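Local coordinates for protein beta-glucuronidase (uncultured Clostridium sp., PDB 6U7J) that hydrolyses beta-D-glucuronides as a family 2 glycosyl hydrolase of a gut bacterium, an activity linked to the reactivation of estrogens, at residues Val359-Pro364 and Val410-Thr415; Asp309-Gly314 and Thr574-Pro579; Leu329-Ala334 and Ala582-Arg587; Val101-Val106 and Phe178-Gly183; Ala509-Gly514 and Glu526-Cys531. All coordinates share one frame; numbering follows the deposited sequence.

Contact 1 (Val359-Pro364 and Val410-Thr415)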
# COMPACT_ATOMS: atom_id res chain seq x y z
N VAL B 359 12.47 32.57 -4.30
CA VAL B 359 11.19 32.36 -3.63
C VAL B 359 10.18 33.38 -4.14
O VAL B 359 10.51 34.55 -4.34
CB VAL B 359 11.36 32.45 -2.09
CG1 VAL B 359 10.04 32.40 -1.37
CG2 VAL B 359 12.26 31.34 -1.60
N ILE B 360 8.97 32.91 -4.42
CA ILE B 360 7.81 33.77 -4.60
C ILE B 360 7.07 33.77 -3.27
O ILE B 360 6.59 32.73 -2.82
CB ILE B 360 6.91 33.28 -5.75
CG1 ILE B 360 7.65 33.25 -7.08
CG2 ILE B 360 5.67 34.17 -5.90
CD1 ILE B 360 6.85 32.55 -8.19
N ASP B 361 6.98 34.94 -2.64
CA ASP B 361 6.42 35.12 -1.31
C ASP B 361 4.95 35.55 -1.40
O ASP B 361 4.64 36.57 -2.04
CB ASP B 361 7.23 36.18 -0.56
CG ASP B 361 7.33 35.93 0.92
OD1 ASP B 361 6.57 35.12 1.50
OD2 ASP B 361 8.18 36.61 1.53
N GLU B 362 4.06 34.81 -0.74
CA GLU B 362 2.62 34.93 -0.98
C GLU B 362 1.84 35.18 0.31
O GLU B 362 2.13 34.57 1.34
CB GLU B 362 2.08 33.67 -1.67
CG GLU B 362 0.65 33.79 -2.20
CD GLU B 362 0.23 32.58 -3.04
OE1 GLU B 362 0.45 32.60 -4.28
OE2 GLU B 362 -0.31 31.59 -2.46
N VAL B 363 0.84 36.07 0.25
CA VAL B 363 -0.04 36.34 1.39
C VAL B 363 -1.25 35.41 1.36
O VAL B 363 -1.61 34.90 0.30
CB VAL B 363 -0.49 37.82 1.42
CG1 VAL B 363 0.69 38.74 1.74
CG2 VAL B 363 -1.21 38.22 0.14
N PRO B 364 -1.93 35.17 2.49
CA PRO B 364 -3.00 34.17 2.50
C PRO B 364 -4.33 34.68 1.94
O PRO B 364 -5.39 34.37 2.49
CB PRO B 364 -3.14 33.79 3.98
CG PRO B 364 -2.12 34.66 4.74
CD PRO B 364 -1.75 35.78 3.82
N VAL B 410 12.06 37.23 -4.69
CA VAL B 410 12.17 38.01 -5.92
C VAL B 410 10.82 38.47 -6.43
O VAL B 410 10.77 39.21 -7.43
CB VAL B 410 12.93 37.24 -7.02
CG1 VAL B 410 14.28 36.77 -6.47
CG2 VAL B 410 12.08 36.08 -7.57
N MET B 411 9.72 38.11 -5.77
CA MET B 411 8.42 38.49 -6.28
C MET B 411 7.38 38.30 -5.18
O MET B 411 7.52 37.40 -4.35
CB MET B 411 8.06 37.67 -7.53
CG MET B 411 6.75 38.07 -8.21
SD MET B 411 6.66 37.60 -9.96
CE MET B 411 6.89 35.83 -9.86
N TRP B 412 6.36 39.16 -5.17
CA TRP B 412 5.24 39.05 -4.25
C TRP B 412 4.05 38.50 -5.00
O TRP B 412 3.70 39.02 -6.06
CB TRP B 412 4.84 40.40 -3.62
CG TRP B 412 5.94 41.18 -2.96
CD1 TRP B 412 6.49 42.34 -3.40
CD2 TRP B 412 6.61 40.87 -1.72
NE1 TRP B 412 7.47 42.76 -2.54
CE2 TRP B 412 7.57 41.88 -1.50
CE3 TRP B 412 6.50 39.82 -0.79
CZ2 TRP B 412 8.41 41.88 -0.39
CZ3 TRP B 412 7.34 39.83 0.31
CH2 TRP B 412 8.28 40.85 0.50
N SER B 413 3.41 37.47 -4.46
CA SER B 413 2.13 37.03 -4.95
C SER B 413 1.07 37.49 -3.97
O SER B 413 1.16 37.19 -2.78
CB SER B 413 2.06 35.51 -5.14
OG SER B 413 0.72 35.11 -5.30
N ILE B 414 0.06 38.21 -4.47
CA ILE B 414 -0.88 38.90 -3.59
C ILE B 414 -2.18 38.13 -3.41
O ILE B 414 -3.01 38.55 -2.59
CB ILE B 414 -1.20 40.31 -4.12
CG1 ILE B 414 -1.87 40.21 -5.49
CG2 ILE B 414 0.08 41.15 -4.18
CD1 ILE B 414 -2.59 41.47 -5.91
N THR B 415 -2.37 37.03 -4.15
CA THR B 415 -3.60 36.26 -4.10
C THR B 415 -3.40 34.95 -4.86
O THR B 415 -2.60 34.87 -5.81
CB THR B 415 -4.78 37.05 -4.69
OG1 THR B 415 -6.00 36.34 -4.47
CG2 THR B 415 -4.61 37.27 -6.19
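Val359-Glu362 and Val410-Thr415 run side by side as parallel strands, and four backbone hydrogen bonds hold them. Val410 N gives to Val359 O, Asp361 N to Met411 O (3.0 Å), Ser413 N to Asp361 O (2.9 Å) and Val363 N to Ser413 O (3.2 Å). The strand axes approach to 4.6 Å and diverge by 31°, a twist in keeping with a curved sheet.

One hydrogen bond joins side chains: Ser413 OG donates to Glu362 OE1 at 2.7 Å, meeting the carboxylate on its anti side. Glu362 CG stands anti to the backbone N (chi1 -169°), and this carries the acid alongside Ser413. Arg338 forms a salt bridge to the same OE1 while His341 bonds OE2, so three neighbours fix the buried carboxylate.

Packing contacts make up the rest. The apolar pair is Ile360 and Met411, pointing the same way, with CD1 3.7 Å from CE and the methionine chain bent at its last torsion. On the reverse face Asp361 and Trp412 also lie side by side, Asp361 CB 3.7 Å from Trp412 CE3, while Trp412 NE1 bonds Asp440. Val363 CG2 rests 3.3 Å from Ile414 O.

Helix 386-403 links the two strands, making this a beta-alpha-beta crossover of the TIM barrel, at whose C-terminal strand ends such enzymes place their active sites.

Contact 2 (Asp309-Gly314 and Thr574-Pro579); sequences DSDIRG and TRERQP
Asp309 OD1 takes the shortest sound bond here: Arg575 NE donates to it at 2.7 Å, almost straight at 172° and on the syn side of the carboxylate. Water 1 lies 2.8 Å from the same OD1 and probably donates to it. Arg575 NH2 bonds the second oxygen, Asp309 OD2, at 2.9 Å, approaching from above the carboxylate plane. The guanidinium thus holds the acid side-on, through NE and one NH2 group, and OD2 also takes Met557 N. The arginine chain is extended from CG to NE, which brings its head across to Asp309 and Asp311.

Asp311 OD1 completes the salt-bridge network with a weak bond from Arg575 NH1 at 3.1 Å, its carboxylate standing nearly upright to the guanidinium (planes 82° apart). Ser310 O sits 3.2 Å above one face of that group. Two waters bridge the segments: water 1 also accepts from Arg577 NH1, and water 2 accepts from Asp311 N and donates to Arg575 O. Arg577 NE itself pairs with Asp325.

Asp311 OD2 and Glu576 OE2 stand 2.6 Å apart; Asp311 also packs on Glu576 of the second subunit, and Glu576 on its Asp311. Four acids thus gather at this interface, so one or more probably retains a proton, with Arg575 offsetting part of the remaining charge.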
# COMPACT_ATOMS: atom_id res chain seq x y z
N ASP B 309 3.26 21.60 6.30
CA ASP B 309 2.45 20.41 6.54
C ASP B 309 3.38 19.21 6.69
O ASP B 309 4.28 19.03 5.87
CB ASP B 309 1.46 20.17 5.39
CG ASP B 309 0.75 18.84 5.51
OD1 ASP B 309 1.35 17.79 5.19
OD2 ASP B 309 -0.43 18.82 5.92
N SER B 310 3.17 18.40 7.73
CA SER B 310 3.84 17.11 7.86
C SER B 310 3.04 16.27 8.85
O SER B 310 2.10 16.76 9.48
CB SER B 310 5.29 17.25 8.32
OG SER B 310 5.34 17.83 9.61
N ASP B 311 3.42 15.00 8.96
CA ASP B 311 2.69 14.10 9.84
C ASP B 311 2.73 14.60 11.28
O ASP B 311 3.69 15.23 11.72
CB ASP B 311 3.27 12.69 9.78
CG ASP B 311 2.98 11.98 8.44
OD1 ASP B 311 1.95 12.27 7.80
OD2 ASP B 311 3.78 11.11 8.06
N ILE B 312 1.64 14.33 12.00
CA ILE B 312 1.52 14.50 13.45
C ILE B 312 1.41 15.96 13.88
O ILE B 312 0.45 16.32 14.58
CB ILE B 312 2.67 13.81 14.18
CG1 ILE B 312 2.63 12.31 13.88
CG2 ILE B 312 2.56 14.09 15.69
CD1 ILE B 312 3.77 11.53 14.42
N ARG B 313 2.37 16.81 13.49
CA ARG B 313 2.46 18.19 13.97
C ARG B 313 1.69 19.20 13.13
O ARG B 313 1.77 20.40 13.42
CB ARG B 313 3.92 18.63 14.05
CG ARG B 313 4.58 18.71 12.67
CD ARG B 313 6.04 19.11 12.70
NE ARG B 313 6.70 18.92 13.99
CZ ARG B 313 7.17 17.75 14.42
NH1 ARG B 313 7.05 16.67 13.67
NH2 ARG B 313 7.76 17.68 15.60
N GLY B 314 1.01 18.77 12.07
CA GLY B 314 0.26 19.70 11.23
C GLY B 314 1.15 20.70 10.51
O GLY B 314 2.09 20.33 9.79
N THR B 574 6.07 11.75 -1.19
CA THR B 574 5.05 11.41 -0.20
C THR B 574 5.09 12.41 0.95
O THR B 574 5.99 13.26 1.03
CB THR B 574 5.26 10.00 0.33
OG1 THR B 574 6.48 9.97 1.09
CG2 THR B 574 5.35 8.97 -0.84
N ARG B 575 4.10 12.31 1.85
CA ARG B 575 4.12 13.19 3.02
C ARG B 575 5.37 12.95 3.84
O ARG B 575 5.86 13.86 4.52
CB ARG B 575 2.86 12.99 3.88
CG ARG B 575 2.58 14.15 4.87
CD ARG B 575 1.15 14.08 5.38
NE ARG B 575 0.68 15.30 6.03
CZ ARG B 575 -0.12 15.32 7.10
NH1 ARG B 575 -0.50 14.18 7.66
NH2 ARG B 575 -0.52 16.48 7.60
N GLU B 576 5.92 11.74 3.76
CA GLU B 576 7.12 11.37 4.48
C GLU B 576 8.40 11.60 3.66
O GLU B 576 9.46 11.07 4.01
CB GLU B 576 7.01 9.92 4.95
CG GLU B 576 5.80 9.69 5.92
CD GLU B 576 4.46 9.59 5.20
OE1 GLU B 576 4.44 9.20 4.00
OE2 GLU B 576 3.42 9.89 5.82
N ARG B 577 8.30 12.38 2.59
CA ARG B 577 9.47 12.89 1.85
C ARG B 577 10.22 11.78 1.12
O ARG B 577 11.45 11.75 1.12
CB ARG B 577 10.43 13.69 2.76
CG ARG B 577 9.86 14.94 3.50
CD ARG B 577 8.56 15.50 2.96
NE ARG B 577 8.36 16.91 3.32
CZ ARG B 577 7.20 17.44 3.73
NH1 ARG B 577 6.09 16.69 3.86
NH2 ARG B 577 7.13 18.73 4.01
N GLN B 578 9.48 10.87 0.49
CA GLN B 578 10.08 9.90 -0.41
C GLN B 578 9.46 10.04 -1.80
O GLN B 578 8.26 10.28 -1.91
CB GLN B 578 9.90 8.45 0.11
CG GLN B 578 10.43 8.20 1.54
CD GLN B 578 11.93 8.45 1.67
OE1 GLN B 578 12.66 8.56 0.68
NE2 GLN B 578 12.40 8.56 2.92
N PRO B 579 10.25 9.87 -2.86
CA PRO B 579 9.76 10.15 -4.22
C PRO B 579 8.86 9.06 -4.78
O PRO B 579 9.10 7.87 -4.58
CB PRO B 579 11.06 10.22 -5.03
CG PRO B 579 11.93 9.19 -4.35
CD PRO B 579 11.65 9.39 -2.87
O HOH W 1 3.46 17.68 3.31
O HOH W 2 5.64 13.92 7.46

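Contact 3 (Leu329-Ala334 and Ala582-Arg587)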
# COMPACT_ATOMS: atom_id res chain seq x y z
N LEU B 329 14.84 19.36 -2.90
CA LEU B 329 14.83 20.39 -3.93
C LEU B 329 16.13 20.38 -4.72
O LEU B 329 16.13 20.44 -5.95
CB LEU B 329 14.62 21.77 -3.30
CG LEU B 329 13.22 22.07 -2.78
CD1 LEU B 329 13.21 23.40 -2.03
CD2 LEU B 329 12.20 22.08 -3.93
N LYS B 330 17.26 20.29 -4.01
CA LYS B 330 18.54 20.25 -4.69
C LYS B 330 18.70 18.97 -5.51
O LYS B 330 19.22 19.00 -6.62
CB LYS B 330 19.67 20.38 -3.67
CG LYS B 330 21.07 20.35 -4.28
CD LYS B 330 22.11 20.21 -3.17
CE LYS B 330 23.51 20.41 -3.71
NZ LYS B 330 23.67 21.78 -4.28
N TRP B 331 18.24 17.85 -4.97
CA TRP B 331 18.38 16.57 -5.67
C TRP B 331 17.57 16.56 -6.95
O TRP B 331 18.07 16.16 -8.01
CB TRP B 331 17.97 15.42 -4.75
CG TRP B 331 17.87 14.07 -5.43
CD1 TRP B 331 18.89 13.17 -5.64
CD2 TRP B 331 16.69 13.47 -5.95
NE1 TRP B 331 18.41 12.05 -6.27
CE2 TRP B 331 17.06 12.21 -6.48
CE3 TRP B 331 15.35 13.87 -6.03
CZ2 TRP B 331 16.14 11.35 -7.08
CZ3 TRP B 331 14.43 13.02 -6.63
CH2 TRP B 331 14.83 11.77 -7.15
N ILE B 332 16.33 17.05 -6.89
CA ILE B 332 15.47 17.02 -8.07
C ILE B 332 15.83 18.09 -9.09
O ILE B 332 15.28 18.08 -10.19
CB ILE B 332 13.99 17.16 -7.66
CG1 ILE B 332 13.08 16.50 -8.71
CG2 ILE B 332 13.65 18.61 -7.38
CD1 ILE B 332 11.68 16.16 -8.22
N GLY B 333 16.75 19.01 -8.76
CA GLY B 333 17.11 20.08 -9.68
C GLY B 333 16.24 21.31 -9.60
O GLY B 333 16.30 22.16 -10.49
N ALA B 334 15.40 21.43 -8.57
CA ALA B 334 14.60 22.63 -8.42
C ALA B 334 15.49 23.81 -8.06
O ALA B 334 16.59 23.65 -7.51
CB ALA B 334 13.52 22.41 -7.36
N ALA B 582 7.45 9.66 -10.84
CA ALA B 582 7.60 10.87 -11.64
C ALA B 582 8.76 11.75 -11.15
O ALA B 582 9.38 12.46 -11.96
CB ALA B 582 6.31 11.67 -11.64
N ALA B 583 9.09 11.69 -9.86
CA ALA B 583 10.19 12.51 -9.35
C ALA B 583 11.47 12.27 -10.15
O ALA B 583 12.23 13.21 -10.39
CB ALA B 583 10.43 12.22 -7.87
N PHE B 584 11.71 11.03 -10.55
CA PHE B 584 12.96 10.69 -11.22
C PHE B 584 12.99 11.23 -12.64
O PHE B 584 14.04 11.68 -13.12
CB PHE B 584 13.17 9.17 -11.19
CG PHE B 584 13.48 8.64 -9.83
CD1 PHE B 584 14.79 8.66 -9.35
CD2 PHE B 584 12.47 8.19 -8.99
CE1 PHE B 584 15.08 8.21 -8.06
CE2 PHE B 584 12.75 7.76 -7.71
CZ PHE B 584 14.06 7.77 -7.24
N ALA B 585 11.84 11.23 -13.31
CA ALA B 585 11.77 11.83 -14.64
C ALA B 585 11.89 13.34 -14.56
O ALA B 585 12.60 13.95 -15.36
CB ALA B 585 10.46 11.44 -15.33
N ILE B 586 11.21 13.96 -13.58
CA ILE B 586 11.33 15.41 -13.40
C ILE B 586 12.78 15.79 -13.17
O ILE B 586 13.28 16.75 -13.76
CB ILE B 586 10.43 15.89 -12.24
CG1 ILE B 586 8.95 15.75 -12.59
CG2 ILE B 586 10.75 17.34 -11.87
CD1 ILE B 586 8.06 15.51 -11.35
N ARG B 587 13.48 15.02 -12.32
CA ARG B 587 14.89 15.30 -12.05
C ARG B 587 15.71 15.33 -13.34
O ARG B 587 16.52 16.24 -13.56
CB ARG B 587 15.46 14.28 -11.07
CG ARG B 587 16.95 14.47 -10.76
CD ARG B 587 17.49 13.64 -9.59
NE ARG B 587 18.34 12.55 -10.06
CZ ARG B 587 19.64 12.40 -9.80
NH1 ARG B 587 20.27 11.37 -10.33
NH2 ARG B 587 20.31 13.25 -9.04
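Trp331 and Arg587 carry the packing of helix 319-332 against helix 581-592, which follow the TIM-barrel strands 297-305 and 545-551. Those strands pair in parallel to close the barrel, so this contact joins the first and last barrel helices.

Ala583 begins the run: its CB lies at the edge of the Trp331 ring and 4.1 Å from Ile332 CD1. Phe584 then turns its face to the indole. Trp331 presents the edge of its six-membered ring in an offset edge-to-face pair, centroids 5.2 Å apart and planes at 86°, with Trp331 CZ2 only 3.5 Å from Phe584 CE1. One turn after Ala583, Ile586 meets Ile332 through CG2, 3.9 Å from CD1.

Arg587 closes the run by lying over the indole. Its CG is anti to the backbone N (chi1 178°) and the chain bends at the third torsion, which lays the guanidinium flat on Trp331, planes 9° apart and centres at 4.3 Å. The methylene before it makes a CH-pi contact, CD standing 3.6 Å from the centroid of the six-membered ring. Trp331 O takes a hydrogen bond from Arg591 NE and sits near the plane of the Arg587 guanidinium, and Arg587 CD approaches that same oxygen to 3.0 Å.

Contact 4 (Val101-Val106 and Phe178-Gly183); sequences VTHHAV and FFNYSG
His103 reaches across to Asn180, and its side chain can be followed outward. CB lies over the ring face of the next residue, His104, 3.8 Å above its plane. CG stands anti to the carbonyl carbon (chi1 -68°), and the imidazole it carries has Thr102 CG2 3.6 Å above its centre. CD2 and CE1 flank Asn180 OD1 at nearly equal distances, and at the tip NE2 donates to that oxygen over 2.6 Å. The bond is straight at 175°, lies in the ring plane and meets a lone pair of OD1; ring and amide planes are 27° apart.

A second patch lies at the backbone. Thr102 N gives to Gly183 O at 3.0 Å, and Thr102 O receives Ser182 OG at 2.6 Å and, weakly, Gly183 N at 3.3 Å, making a single antiparallel hydrogen-bonded pair. The peptide between Thr102 and His103 is cis, and His103 with His104 forms a classic beta bulge opposite Gly144, at the start of a strand of the sugar-binding domain.

Asn180 ND2 bonds Asn145 O, which sets the amide with OD1 toward the histidine; the donor is therefore NE2, and the imidazole is consistent with an NE2-protonated state, its rotation restrained by this bond and by Thr102 CG2 over its face.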
# COMPACT_ATOMS: atom_id res chain seq x y z
N VAL B 101 0.38 32.64 15.52
CA VAL B 101 -0.70 31.94 16.21
C VAL B 101 -1.84 31.88 15.21
O VAL B 101 -2.27 32.91 14.70
CB VAL B 101 -1.15 32.65 17.50
CG1 VAL B 101 -2.41 32.02 18.06
CG2 VAL B 101 -0.04 32.64 18.53
N THR B 102 -2.34 30.67 14.94
CA THR B 102 -3.26 30.43 13.83
C THR B 102 -4.64 30.10 14.37
O THR B 102 -4.83 29.05 14.98
CB THR B 102 -2.73 29.27 12.98
OG1 THR B 102 -1.34 29.49 12.70
CG2 THR B 102 -3.52 29.12 11.70
N HIS B 103 -5.63 30.96 14.10
CA HIS B 103 -5.53 32.16 13.27
C HIS B 103 -5.51 33.44 14.09
O HIS B 103 -4.90 34.43 13.70
CB HIS B 103 -6.72 32.24 12.32
CG HIS B 103 -6.73 31.18 11.26
ND1 HIS B 103 -5.98 31.28 10.11
CD2 HIS B 103 -7.42 30.02 11.17
CE1 HIS B 103 -6.20 30.22 9.35
NE2 HIS B 103 -7.07 29.44 9.97
N HIS B 104 -6.20 33.40 15.23
CA HIS B 104 -6.45 34.57 16.07
C HIS B 104 -5.92 34.33 17.48
O HIS B 104 -6.05 33.23 18.01
CB HIS B 104 -7.96 34.87 16.14
CG HIS B 104 -8.63 34.88 14.80
ND1 HIS B 104 -8.27 35.76 13.80
CD2 HIS B 104 -9.62 34.11 14.29
CE1 HIS B 104 -9.02 35.53 12.74
NE2 HIS B 104 -9.84 34.53 13.01
N ALA B 105 -5.35 35.37 18.09
CA ALA B 105 -4.72 35.24 19.39
C ALA B 105 -5.21 36.32 20.36
O ALA B 105 -5.39 37.48 19.98
CB ALA B 105 -3.20 35.31 19.29
N VAL B 106 -5.40 35.92 21.61
CA VAL B 106 -5.51 36.85 22.73
C VAL B 106 -4.48 36.39 23.76
O VAL B 106 -4.54 35.26 24.24
CB VAL B 106 -6.92 36.88 23.34
CG1 VAL B 106 -7.04 38.03 24.38
CG2 VAL B 106 -7.96 37.07 22.26
N PHE B 178 -6.56 23.15 1.71
CA PHE B 178 -5.76 22.58 2.78
C PHE B 178 -6.51 22.61 4.10
O PHE B 178 -7.38 23.46 4.33
CB PHE B 178 -4.43 23.33 2.89
CG PHE B 178 -4.56 24.84 2.98
CD1 PHE B 178 -4.68 25.63 1.83
CD2 PHE B 178 -4.51 25.49 4.23
CE1 PHE B 178 -4.77 27.02 1.92
CE2 PHE B 178 -4.60 26.88 4.34
CZ PHE B 178 -4.73 27.65 3.18
N PHE B 179 -6.17 21.66 4.98
CA PHE B 179 -6.84 21.51 6.26
C PHE B 179 -6.64 22.75 7.13
O PHE B 179 -5.55 23.31 7.20
CB PHE B 179 -6.31 20.26 6.98
CG PHE B 179 -7.13 19.85 8.17
CD1 PHE B 179 -6.82 20.35 9.44
CD2 PHE B 179 -8.21 19.02 8.02
CE1 PHE B 179 -7.58 20.00 10.54
CE2 PHE B 179 -8.99 18.65 9.14
CZ PHE B 179 -8.68 19.15 10.39
N ASN B 180 -7.71 23.19 7.79
CA ASN B 180 -7.65 24.42 8.60
C ASN B 180 -7.02 24.12 9.97
O ASN B 180 -7.66 24.25 11.02
CB ASN B 180 -9.03 25.05 8.74
CG ASN B 180 -8.96 26.51 9.25
OD1 ASN B 180 -8.01 27.25 8.93
ND2 ASN B 180 -9.95 26.92 10.02
N TYR B 181 -5.75 23.72 9.94
CA TYR B 181 -4.99 23.44 11.16
C TYR B 181 -4.90 24.69 12.03
O TYR B 181 -4.75 25.81 11.53
CB TYR B 181 -3.57 22.99 10.84
CG TYR B 181 -3.40 21.56 10.38
CD1 TYR B 181 -3.62 20.49 11.26
CD2 TYR B 181 -2.98 21.27 9.09
CE1 TYR B 181 -3.46 19.20 10.85
CE2 TYR B 181 -2.81 19.95 8.66
CZ TYR B 181 -3.06 18.93 9.55
OH TYR B 181 -2.88 17.64 9.15
N SER B 182 -4.92 24.48 13.34
CA SER B 182 -4.88 25.58 14.29
C SER B 182 -3.91 25.23 15.40
O SER B 182 -3.66 24.05 15.68
CB SER B 182 -6.27 25.86 14.85
OG SER B 182 -6.27 26.99 15.71
N GLY B 183 -3.36 26.26 16.03
CA GLY B 183 -2.47 26.10 17.16
C GLY B 183 -1.38 27.16 17.13
O GLY B 183 -1.51 28.18 16.47

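Contact 5 (Ala509-Gly514 and Glu526-Cys531)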
# COMPACT_ATOMS: atom_id res chain seq x y z
N ALA B 509 -1.26 15.91 -10.84
CA ALA B 509 -2.26 14.85 -10.79
C ALA B 509 -2.12 14.09 -9.47
O ALA B 509 -1.00 13.82 -9.03
CB ALA B 509 -2.09 13.89 -11.97
N ASP B 510 -3.26 13.76 -8.85
CA ASP B 510 -3.22 12.96 -7.63
C ASP B 510 -2.66 11.58 -7.94
O ASP B 510 -3.02 10.96 -8.96
CB ASP B 510 -4.60 12.83 -6.99
CG ASP B 510 -5.06 14.10 -6.29
OD1 ASP B 510 -5.55 15.01 -6.99
OD2 ASP B 510 -4.94 14.18 -5.03
N THR B 511 -1.78 11.10 -7.07
CA THR B 511 -1.06 9.85 -7.31
C THR B 511 -0.96 9.07 -6.02
O THR B 511 -0.41 9.57 -5.03
CB THR B 511 0.32 10.14 -7.89
OG1 THR B 511 0.16 10.96 -9.05
CG2 THR B 511 1.02 8.83 -8.29
N ILE B 512 -1.50 7.85 -6.01
CA ILE B 512 -1.38 6.97 -4.85
C ILE B 512 -0.09 6.18 -5.00
O ILE B 512 0.05 5.39 -5.94
CB ILE B 512 -2.58 6.03 -4.70
CG1 ILE B 512 -3.91 6.79 -4.74
CG2 ILE B 512 -2.43 5.22 -3.41
CD1 ILE B 512 -4.07 7.82 -3.60
N ALA B 513 0.84 6.39 -4.07
CA ALA B 513 2.07 5.61 -4.10
C ALA B 513 1.73 4.13 -4.16
O ALA B 513 0.92 3.62 -3.38
CB ALA B 513 2.93 5.92 -2.88
N GLY B 514 2.33 3.44 -5.12
CA GLY B 514 2.14 2.02 -5.27
C GLY B 514 1.02 1.63 -6.19
O GLY B 514 0.88 0.43 -6.48
N GLU B 526 2.29 6.04 -13.03
CA GLU B 526 2.66 6.26 -14.42
C GLU B 526 1.88 7.44 -15.01
O GLU B 526 2.42 8.22 -15.79
CB GLU B 526 2.44 4.98 -15.23
CG GLU B 526 3.39 3.85 -14.84
CD GLU B 526 3.01 3.11 -13.53
OE1 GLU B 526 1.85 3.24 -13.05
OE2 GLU B 526 3.88 2.39 -12.99
N TYR B 527 0.61 7.59 -14.62
CA TYR B 527 -0.19 8.68 -15.15
C TYR B 527 0.35 10.03 -14.71
O TYR B 527 0.40 10.98 -15.50
CB TYR B 527 -1.66 8.52 -14.73
CG TYR B 527 -2.55 9.54 -15.40
CD1 TYR B 527 -3.21 9.23 -16.58
CD2 TYR B 527 -2.70 10.82 -14.87
CE1 TYR B 527 -4.02 10.18 -17.21
CE2 TYR B 527 -3.50 11.76 -15.48
CZ TYR B 527 -4.16 11.44 -16.66
OH TYR B 527 -4.95 12.38 -17.27
N GLN B 528 0.77 10.14 -13.44
CA GLN B 528 1.36 11.40 -12.98
C GLN B 528 2.55 11.78 -13.85
O GLN B 528 2.71 12.95 -14.22
CB GLN B 528 1.79 11.29 -11.52
CG GLN B 528 2.17 12.61 -10.88
CD GLN B 528 2.67 12.45 -9.45
OE1 GLN B 528 3.43 11.53 -9.14
NE2 GLN B 528 2.24 13.34 -8.57
N LYS B 529 3.39 10.80 -14.21
CA LYS B 529 4.56 11.11 -15.01
C LYS B 529 4.16 11.59 -16.40
O LYS B 529 4.71 12.59 -16.90
CB LYS B 529 5.48 9.90 -15.09
CG LYS B 529 6.78 10.17 -15.84
CD LYS B 529 7.06 9.00 -16.75
CE LYS B 529 8.48 8.98 -17.29
NZ LYS B 529 8.48 9.13 -18.77
N ARG B 530 3.19 10.92 -17.03
CA ARG B 530 2.77 11.28 -18.39
C ARG B 530 2.02 12.62 -18.39
O ARG B 530 2.20 13.44 -19.30
CB ARG B 530 1.88 10.18 -18.99
CG ARG B 530 2.54 8.80 -19.20
CD ARG B 530 3.47 8.80 -20.41
NE ARG B 530 2.73 9.05 -21.64
CZ ARG B 530 2.86 10.15 -22.39
NH1 ARG B 530 3.72 11.10 -22.03
NH2 ARG B 530 2.13 10.30 -23.48
N CYS B 531 1.15 12.84 -17.41
CA CYS B 531 0.42 14.10 -17.33
C CYS B 531 1.39 15.28 -17.28
O CYS B 531 1.20 16.29 -17.98
CB CYS B 531 -0.49 14.07 -16.10
SG CYS B 531 -1.36 15.57 -15.70
O HOH W 3 1.17 16.05 -9.34
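Thr511 OG1 sits over a face of the Gln528 carboxamide, 2.9 Å from CD and about equally far from NE2 and OE1. That near-equal spacing identifies the approach as one onto the flat group and not to either end; the angles rule out a hydrogen bond to NE2 or OE1. Tyr527 is the other flat group, and it meets Ala509 at its edge, CB lying 4.3 Å from CD2 near the ring plane. Cys531 SG adds a further contact to Ala509 CB, at 4.2 Å.

The hydroxyl donates elsewhere. Thr511 OG1 gives its proton to Ala509 O, two residues back, at 3.1 Å, from well above the carbonyl plane. Gln528 CG is anti to the backbone N (chi1 -169°) and the chain runs on extended, which carries NE2 past the threonine to the same carbonyl. NE2 gives Ala509 O only a weak, bent bond at 3.3 Å (124°). Its stronger partner is Gly571 O, and it also donates to water 3 at 3.0 Å; Ala509 N donates to that water too, so the water ties backbone to side chain.

Segment 509-514 belongs to the loop that follows barrel strand 502-506, and it returns here against helix 525-540, the next helix in the chain. Tyr527 packs on Ile480 of helix 480-498, and its hydroxyl bonds Gly472 and Gly478. Gln528 packs on Ala582 of helix 581-592, so helix 525-540 meets both of these helices beside the loop.

Contacts 1, 2, 3 and 5 all belong to the TIM-barrel region, and contact 4 to the sugar-binding domain. One place where the two regions meet is Tyr181, whose OH is 3.1 Å from Arg575 NH2, a probable hydrogen bond joining contacts 4 and 2. Contact 2 passes into contact 3 through Pro579 CG and Phe584 CE2, 3.7 Å apart, and contact 3 into contact 5 through Ala582 CB and Gln528 OE1, 3.8 Å apart. Contact 1 touches none of the others; its nearest atoms are about 6 Å from contact 4. It forms part of the barrel wall, and the catalytic centre is expected at the C-terminal ends of such strands. The Asp361 side chain is about 12 Å from a bound calcium ion.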